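Local atomic coordinates of Dbv8 protein (Nonomuraea, PDB entry 4MFZ), a protein that probably transfers long acyl chains from acyl-CoA to amino groups of glycopeptide antibiotics, as a GNAT-type N-acyltransferase. Residues L224-Y229 / I273-R278; G197-N202 / L213-P218. All blocks are in the same frame, centred on the assembly; numbering follows the deposited sequence.

Interaction 1: L224-Y229 / I273-R278; sequences LIPDIY and ILQLRR. With MFK (decanoyl-CoA), chain B.
Leu276 reaches from helix 272-277 into a pocket formed by Leu224, Pro226 and Tyr229. Its CB does not touch these residues. Leu276 CB lies 3.7 Å from CCG, the terminal carbon of MFK. CG stands beside the backbone N (chi1 -62°), and this carries both methyls across to segment 224-229. CD1 meets the most. Leu276 CD1 sits 3.5 Å from Leu224 O and 3.6 Å from Tyr229 CB, and it also packs on Leu224 CG. Leu276 CD2 faces the first turn of helix 226-243, where its nearest partners are Tyr229 CD1 at 3.9 Å and Pro226 CA at 4.0 Å. The side chains of Tyr229 and Leu276 run past each other in opposite directions. The Tyr229 ring meets CD1 obliquely, and its OH is hydrogen-bonded to Trp280. At the outer margin the side chains of Gln275 and Pro226 cross at about a right angle, with NE2 against Pro226 CG. Leu224 CG lies anti to the backbone N (chi1 -167°), which brings CD2 against both Leu276 CD1 and CCG of the ligand. The contact is therefore apolar, and the tip of the decanoyl chain shares in it. Within the two segments, two backbone amides bond the ligand. Leu224 N donates to OAX of one phosphate of MFK at 2.7 Å. Ile273 N donates to OBA of the other phosphate at 3.0 Å, with an N-H...O angle of 163°. His272 N and Ser271 OG also bind the ligand. Ile273 N is a further amide from a second helix start, in the first turn of helix 272-277. Leu224 lies just before Ile225, the N-cap of helix 226-243, in the loop after strand 211-216: the place of the pyrophosphate-binding loop that marks the GNAT fold.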
# COMPACT_ATOMS: atom_id res chain seq x y z
N LEU A 224 10.97 -7.51 13.36
CA LEU A 224 12.06 -6.79 12.72
C LEU A 224 13.40 -7.08 13.41
O LEU A 224 13.97 -6.20 14.03
CB LEU A 224 11.72 -5.31 12.78
CG LEU A 224 12.53 -4.33 11.94
CD1 LEU A 224 12.41 -4.62 10.44
CD2 LEU A 224 12.03 -2.93 12.27
N ILE A 225 13.92 -8.30 13.31
CA ILE A 225 15.24 -8.54 13.89
C ILE A 225 16.29 -7.67 13.18
O ILE A 225 16.20 -7.42 11.97
CB ILE A 225 15.67 -10.04 13.94
CG1 ILE A 225 15.94 -10.61 12.55
CG2 ILE A 225 14.67 -10.87 14.76
CD1 ILE A 225 16.48 -12.04 12.55
N PRO A 226 17.26 -7.18 13.94
CA PRO A 226 18.32 -6.32 13.38
C PRO A 226 18.95 -6.84 12.08
O PRO A 226 19.21 -6.04 11.17
CB PRO A 226 19.35 -6.27 14.52
CG PRO A 226 18.51 -6.39 15.76
CD PRO A 226 17.41 -7.37 15.40
N ASP A 227 19.18 -8.16 11.98
CA ASP A 227 19.84 -8.73 10.80
C ASP A 227 19.01 -8.52 9.53
O ASP A 227 19.55 -8.26 8.46
CB ASP A 227 20.12 -10.25 10.98
CG ASP A 227 21.41 -10.53 11.73
OD1 ASP A 227 22.16 -9.58 12.06
OD2 ASP A 227 21.70 -11.73 11.97
N ILE A 228 17.70 -8.69 9.63
CA ILE A 228 16.89 -8.51 8.44
C ILE A 228 16.69 -7.02 8.13
O ILE A 228 16.62 -6.65 6.98
CB ILE A 228 15.56 -9.32 8.46
CG1 ILE A 228 14.53 -8.65 9.37
CG2 ILE A 228 15.86 -10.79 8.78
CD1 ILE A 228 13.23 -9.40 9.53
N TYR A 229 16.63 -6.18 9.17
CA TYR A 229 16.55 -4.73 8.96
C TYR A 229 17.80 -4.19 8.23
O TYR A 229 17.67 -3.50 7.22
CB TYR A 229 16.28 -3.98 10.28
CG TYR A 229 16.36 -2.44 10.19
CD1 TYR A 229 17.55 -1.78 10.44
CD2 TYR A 229 15.24 -1.67 9.86
CE1 TYR A 229 17.64 -0.40 10.37
CE2 TYR A 229 15.32 -0.29 9.80
CZ TYR A 229 16.53 0.36 10.05
OH TYR A 229 16.64 1.76 9.99
N ILE A 273 12.40 -2.37 18.08
CA ILE A 273 11.95 -1.01 17.76
C ILE A 273 12.86 0.01 18.46
O ILE A 273 13.42 0.90 17.80
CB ILE A 273 10.46 -0.77 18.16
CG1 ILE A 273 9.50 -1.59 17.27
CG2 ILE A 273 10.07 0.73 18.10
CD1 ILE A 273 8.14 -1.86 17.91
N LEU A 274 13.07 -0.16 19.77
CA LEU A 274 13.88 0.79 20.51
C LEU A 274 15.32 0.81 20.02
O LEU A 274 15.91 1.87 19.84
CB LEU A 274 13.84 0.54 22.03
CG LEU A 274 12.47 0.54 22.68
CD1 LEU A 274 12.66 0.34 24.19
CD2 LEU A 274 11.65 1.80 22.39
N GLN A 275 15.89 -0.36 19.81
CA GLN A 275 17.23 -0.42 19.26
C GLN A 275 17.34 0.21 17.85
O GLN A 275 18.21 1.07 17.61
CB GLN A 275 17.75 -1.86 19.25
CG GLN A 275 19.01 -2.03 18.43
CD GLN A 275 19.58 -3.44 18.47
OE1 GLN A 275 19.24 -4.24 19.35
NE2 GLN A 275 20.47 -3.75 17.52
N LEU A 276 16.48 -0.22 16.93
CA LEU A 276 16.68 0.14 15.52
C LEU A 276 16.38 1.60 15.22
O LEU A 276 17.02 2.19 14.36
CB LEU A 276 15.95 -0.82 14.54
CG LEU A 276 16.43 -2.28 14.63
CD1 LEU A 276 15.57 -3.14 13.73
CD2 LEU A 276 17.89 -2.41 14.23
N ARG A 277 15.46 2.18 15.94
CA ARG A 277 15.09 3.59 15.73
C ARG A 277 16.19 4.61 16.15
O ARG A 277 16.18 5.77 15.72
CB ARG A 277 13.75 3.89 16.40
CG ARG A 277 13.78 4.11 17.90
CD ARG A 277 12.35 4.23 18.41
NE ARG A 277 12.29 4.65 19.82
CZ ARG A 277 11.18 4.96 20.46
NH1 ARG A 277 10.02 4.90 19.84
NH2 ARG A 277 11.24 5.34 21.73
N ARG A 278 17.14 4.17 16.97
CA ARG A 278 18.30 5.03 17.33
C ARG A 278 19.09 5.48 16.09
O ARG A 278 19.87 6.42 16.15
CB ARG A 278 19.26 4.32 18.30
CG ARG A 278 18.64 3.99 19.63
CD ARG A 278 19.62 3.19 20.48
NE ARG A 278 19.04 2.95 21.79
CZ ARG A 278 18.96 1.77 22.39
NH1 ARG A 278 19.46 0.68 21.83
NH2 ARG A 278 18.37 1.69 23.57
CCG MFK B . 12.49 0.48 14.02
CCF MFK B . 13.36 1.43 13.19
CCE MFK B . 12.58 1.90 11.98
CCD MFK B . 11.68 3.03 12.41
CCC MFK B . 11.34 3.84 11.17
CCB MFK B . 9.86 3.77 10.90
CCA MFK B . 9.53 4.86 9.90
CBZ MFK B . 9.08 4.20 8.60
CAK MFK B . 7.60 4.47 8.38
CAJ MFK B . 6.82 3.15 8.40
OAL MFK B . 7.30 2.10 7.98
SAI MFK B . 5.20 3.31 9.05
CAH MFK B . 4.58 1.58 9.03
CAG MFK B . 5.22 0.71 10.12
NAF MFK B . 4.71 -0.66 9.92
CAE MFK B . 4.01 -1.32 10.86
OAM MFK B . 3.77 -0.88 11.98
CAD MFK B . 3.56 -2.74 10.45
CAC MFK B . 2.99 -3.49 11.67
NAB MFK B . 3.99 -3.56 12.75
CAA MFK B . 4.72 -4.67 12.89
OAO MFK B . 4.61 -5.64 12.13
CAN MFK B . 5.71 -4.71 14.06
OAU MFK B . 5.44 -3.63 14.99
CAP MFK B . 7.19 -4.69 13.62
CAR MFK B . 7.46 -3.46 12.78
CAS MFK B . 7.57 -5.92 12.80
CAQ MFK B . 8.08 -4.65 14.86
OAT MFK B . 7.79 -5.80 15.63
PAV MFK B . 8.89 -6.52 16.56
OAX MFK B . 10.13 -6.79 15.81
OAW MFK B . 8.22 -7.64 17.28
OAY MFK B . 9.13 -5.28 17.56
PAZ MFK B . 9.77 -5.31 19.03
OBA MFK B . 10.14 -3.82 19.36
OBB MFK B . 10.95 -6.20 19.15
O5' MFK B . 8.54 -5.58 20.03
C5' MFK B . 8.67 -5.62 21.44
C4' MFK B . 7.30 -5.99 22.01
O4' MFK B . 6.15 -5.34 21.34
C3' MFK B . 7.02 -7.46 21.86
O3' MFK B . 6.19 -7.85 22.96
PBV MFK B . 6.55 -9.21 23.76
OBW MFK B . 6.11 -10.33 22.73
OBY MFK B . 5.54 -9.18 25.04
OBX MFK B . 7.96 -9.42 24.08
C2' MFK B . 6.25 -7.50 20.54
O2' MFK B . 5.49 -8.67 20.36
C1' MFK B . 5.32 -6.33 20.70
N9 MFK B . 4.86 -5.82 19.38
C8 MFK B . 5.58 -5.11 18.51
N7 MFK B . 4.81 -4.85 17.45
C5 MFK B . 3.59 -5.35 17.69
C4 MFK B . 3.64 -5.96 18.88
N3 MFK B . 2.54 -6.52 19.40
C2 MFK B . 1.24 -6.65 18.69
N1 MFK B . 1.32 -5.96 17.39
C6 MFK B . 2.44 -5.36 16.98
N6 MFK B . 2.45 -4.74 15.80

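Interaction 2: G197-N202 / L213-P218; sequences GRLQYN and LGLHIP. With MFK (decanoyl-CoA), chain B.
The Arg198 guanidinium meets Pro218 O at its edge, near its plane, while Ile217 CG2 and MFK CAS approach it obliquely. The Tyr201 ring is also met obliquely, by Leu213 CD1 and by Leu215 CD1, the latter 3.5 Å from Tyr201 CE2. The His216 ring has Gly214 O at its edge, and outside the pair it meets the ring of Trp184 with the planes about 40° apart. These groups sit on an antiparallel beta hairpin of the GNAT sheet, made by strands 199-205 and 211-216. Gln200 and His216 form a hydrogen-bonded pair, with Gln200 N to His216 O at 3.0 Å and His216 N to Gln200 O at 2.9 Å. Asn202 and Gly214 form the next such pair, and Tyr201 with Leu215 is the non-hydrogen-bonded pair between them. Tyr201 and Leu215 lie side by side on one face of the sheet; Tyr201 packs on Phe240 of helix 226-243, and its OH bonds Ser232. On the opposite face from Tyr201, the amide carbon of Gln200 packs on Pro218 CG, and Gln200 NE2 is hydrogen-bonded to Gln162. Beyond the paired strands, Arg198 ties the two segments together. A bend at chi2 (66°) turns its chain so that two nitrogens grip one carbonyl end-on: NH1 lies 2.7 Å and NH2 2.8 Å from Pro218 O. NH2 also bonds Gly222 O, so the loop after the hairpin is held to the same group. Leu199 CD2 packs alongside Ile217 CG1 at 4.0 Å. The backbone N and O of Ile217 both bond decanoyl-CoA, much as a neighbouring strand would, as in other GNAT enzymes. Ile217 N donates to the thioester oxygen OAL of MFK at 2.8 Å, and MFK NAF donates to Ile217 O, also at 2.8 Å and almost straight at 173°.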
# COMPACT_ATOMS: atom_id res chain seq x y z
N GLY A 197 13.99 -7.52 0.62
CA GLY A 197 14.00 -8.31 1.85
C GLY A 197 12.80 -7.91 2.69
O GLY A 197 11.67 -7.95 2.20
N ARG A 198 13.05 -7.45 3.92
CA ARG A 198 11.96 -7.13 4.86
C ARG A 198 11.30 -5.77 4.65
O ARG A 198 10.22 -5.53 5.20
CB ARG A 198 12.45 -7.23 6.30
CG ARG A 198 11.40 -7.08 7.42
CD ARG A 198 10.35 -8.21 7.46
NE ARG A 198 9.28 -8.02 8.47
CZ ARG A 198 8.33 -7.09 8.38
NH1 ARG A 198 8.29 -6.26 7.33
NH2 ARG A 198 7.38 -6.99 9.32
N LEU A 199 11.95 -4.86 3.93
CA LEU A 199 11.50 -3.47 3.91
C LEU A 199 11.08 -3.04 2.52
O LEU A 199 11.57 -3.60 1.53
CB LEU A 199 12.62 -2.52 4.44
CG LEU A 199 13.27 -2.81 5.79
CD1 LEU A 199 14.24 -1.69 6.18
CD2 LEU A 199 12.28 -2.98 6.93
N GLN A 200 10.21 -2.03 2.46
CA GLN A 200 9.75 -1.44 1.18
C GLN A 200 10.26 0.02 1.03
O GLN A 200 10.38 0.76 1.99
CB GLN A 200 8.22 -1.42 1.08
CG GLN A 200 7.52 -2.77 0.84
CD GLN A 200 6.00 -2.66 1.01
OE1 GLN A 200 5.51 -1.80 1.73
NE2 GLN A 200 5.26 -3.55 0.36
N TYR A 201 10.55 0.41 -0.20
CA TYR A 201 11.08 1.75 -0.44
C TYR A 201 10.30 2.33 -1.60
O TYR A 201 10.14 1.65 -2.61
CB TYR A 201 12.56 1.67 -0.84
CG TYR A 201 13.42 0.98 0.18
CD1 TYR A 201 13.62 -0.41 0.13
CD2 TYR A 201 14.02 1.71 1.21
CE1 TYR A 201 14.39 -1.05 1.10
CE2 TYR A 201 14.81 1.08 2.17
CZ TYR A 201 15.00 -0.29 2.11
OH TYR A 201 15.77 -0.90 3.08
N ASN A 202 9.83 3.56 -1.46
CA ASN A 202 9.24 4.23 -2.61
C ASN A 202 10.06 5.44 -3.07
O ASN A 202 10.61 6.16 -2.27
CB ASN A 202 7.78 4.58 -2.40
CG ASN A 202 7.57 5.65 -1.38
OD1 ASN A 202 7.80 5.43 -0.19
ND2 ASN A 202 7.10 6.82 -1.84
N LEU A 213 13.91 8.53 -0.44
CA LEU A 213 13.27 7.21 -0.38
C LEU A 213 12.25 7.19 0.74
O LEU A 213 12.61 7.44 1.89
CB LEU A 213 14.28 6.08 -0.16
CG LEU A 213 15.31 5.68 -1.23
CD1 LEU A 213 15.98 4.40 -0.76
CD2 LEU A 213 14.69 5.49 -2.61
N GLY A 214 10.99 6.90 0.44
CA GLY A 214 10.02 6.68 1.50
C GLY A 214 10.25 5.26 1.99
O GLY A 214 10.33 4.35 1.17
N LEU A 215 10.42 5.06 3.29
CA LEU A 215 10.68 3.73 3.83
C LEU A 215 9.42 3.26 4.53
O LEU A 215 8.84 4.04 5.26
CB LEU A 215 11.90 3.73 4.78
CG LEU A 215 12.44 2.36 5.23
CD1 LEU A 215 13.96 2.33 5.34
CD2 LEU A 215 11.81 1.93 6.54
N HIS A 216 8.98 2.02 4.25
CA HIS A 216 7.77 1.44 4.86
C HIS A 216 8.02 0.03 5.35
O HIS A 216 8.70 -0.77 4.67
CB HIS A 216 6.59 1.47 3.89
CG HIS A 216 6.18 2.87 3.49
ND1 HIS A 216 5.02 3.44 3.91
CD2 HIS A 216 6.84 3.85 2.72
CE1 HIS A 216 4.92 4.70 3.41
NE2 HIS A 216 6.04 4.95 2.69
N ILE A 217 7.50 -0.29 6.53
CA ILE A 217 7.63 -1.64 7.11
C ILE A 217 6.32 -2.41 6.91
O ILE A 217 5.32 -2.10 7.57
CB ILE A 217 8.04 -1.64 8.59
CG1 ILE A 217 9.40 -0.94 8.76
CG2 ILE A 217 8.10 -3.07 9.13
CD1 ILE A 217 9.77 -0.61 10.19
N PRO A 218 6.31 -3.38 5.98
CA PRO A 218 5.02 -4.05 5.80
C PRO A 218 4.80 -5.01 6.94
O PRO A 218 5.74 -5.32 7.71
CB PRO A 218 5.16 -4.78 4.46
CG PRO A 218 6.62 -4.84 4.16
CD PRO A 218 7.36 -3.88 5.08
CCG MFK B . 12.49 0.48 14.02
CCF MFK B . 13.36 1.43 13.19
CCE MFK B . 12.58 1.90 11.98
CCD MFK B . 11.68 3.03 12.41
CCC MFK B . 11.34 3.84 11.17
CCB MFK B . 9.86 3.77 10.90
CCA MFK B . 9.53 4.86 9.90
CBZ MFK B . 9.08 4.20 8.60
CAK MFK B . 7.60 4.47 8.38
CAJ MFK B . 6.82 3.15 8.40
OAL MFK B . 7.30 2.10 7.98
SAI MFK B . 5.20 3.31 9.05
CAH MFK B . 4.58 1.58 9.03
CAG MFK B . 5.22 0.71 10.12
NAF MFK B . 4.71 -0.66 9.92
CAE MFK B . 4.01 -1.32 10.86
OAM MFK B . 3.77 -0.88 11.98
CAD MFK B . 3.56 -2.74 10.45
CAC MFK B . 2.99 -3.49 11.67
NAB MFK B . 3.99 -3.56 12.75
CAA MFK B . 4.72 -4.67 12.89
OAO MFK B . 4.61 -5.64 12.13
CAN MFK B . 5.71 -4.71 14.06
OAU MFK B . 5.44 -3.63 14.99
CAP MFK B . 7.19 -4.69 13.62
CAR MFK B . 7.46 -3.46 12.78
CAS MFK B . 7.57 -5.92 12.80
CAQ MFK B . 8.08 -4.65 14.86
OAT MFK B . 7.79 -5.80 15.63
PAV MFK B . 8.89 -6.52 16.56
OAX MFK B . 10.13 -6.79 15.81
OAW MFK B . 8.22 -7.64 17.28
OAY MFK B . 9.13 -5.28 17.56
PAZ MFK B . 9.77 -5.31 19.03
OBA MFK B . 10.14 -3.82 19.36
OBB MFK B . 10.95 -6.20 19.15
O5' MFK B . 8.54 -5.58 20.03
C5' MFK B . 8.67 -5.62 21.44
C4' MFK B . 7.30 -5.99 22.01
O4' MFK B . 6.15 -5.34 21.34
C3' MFK B . 7.02 -7.46 21.86
O3' MFK B . 6.19 -7.85 22.96
PBV MFK B . 6.55 -9.21 23.76
OBW MFK B . 6.11 -10.33 22.73
OBY MFK B . 5.54 -9.18 25.04
OBX MFK B . 7.96 -9.42 24.08
C2' MFK B . 6.25 -7.50 20.54
O2' MFK B . 5.49 -8.67 20.36
C1' MFK B . 5.32 -6.33 20.70
N9 MFK B . 4.86 -5.82 19.38
C8 MFK B . 5.58 -5.11 18.51
N7 MFK B . 4.81 -4.85 17.45
C5 MFK B . 3.59 -5.35 17.69
C4 MFK B . 3.64 -5.96 18.88
N3 MFK B . 2.54 -6.52 19.40
C2 MFK B . 1.24 -6.65 18.69
N1 MFK B . 1.32 -5.96 17.39
C6 MFK B . 2.44 -5.36 16.98
N6 MFK B . 2.45 -4.74 15.80

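In the fold
The two contacts follow each other along the chain. Interaction 2 closes at Pro218, and interaction 1 opens at Leu224 after a short loop. Their centres are about 14 Å apart, and both lie in the GNAT-like C-terminal domain. Strand 211-216 leads into helix 226-243, which covers one face of the sheet. They touch directly: Tyr229 and Leu224 pack on Leu199, Leu224 on Ile217, and Ile228 on Arg198. Decanoyl-CoA spans both. Interaction 2 meets the thioester and the adjoining amide of the pantetheine arm, and interaction 1 holds the pyrophosphate and the far end of the acyl chain. The bound acyl donor is thus met at several points by elements of one domain.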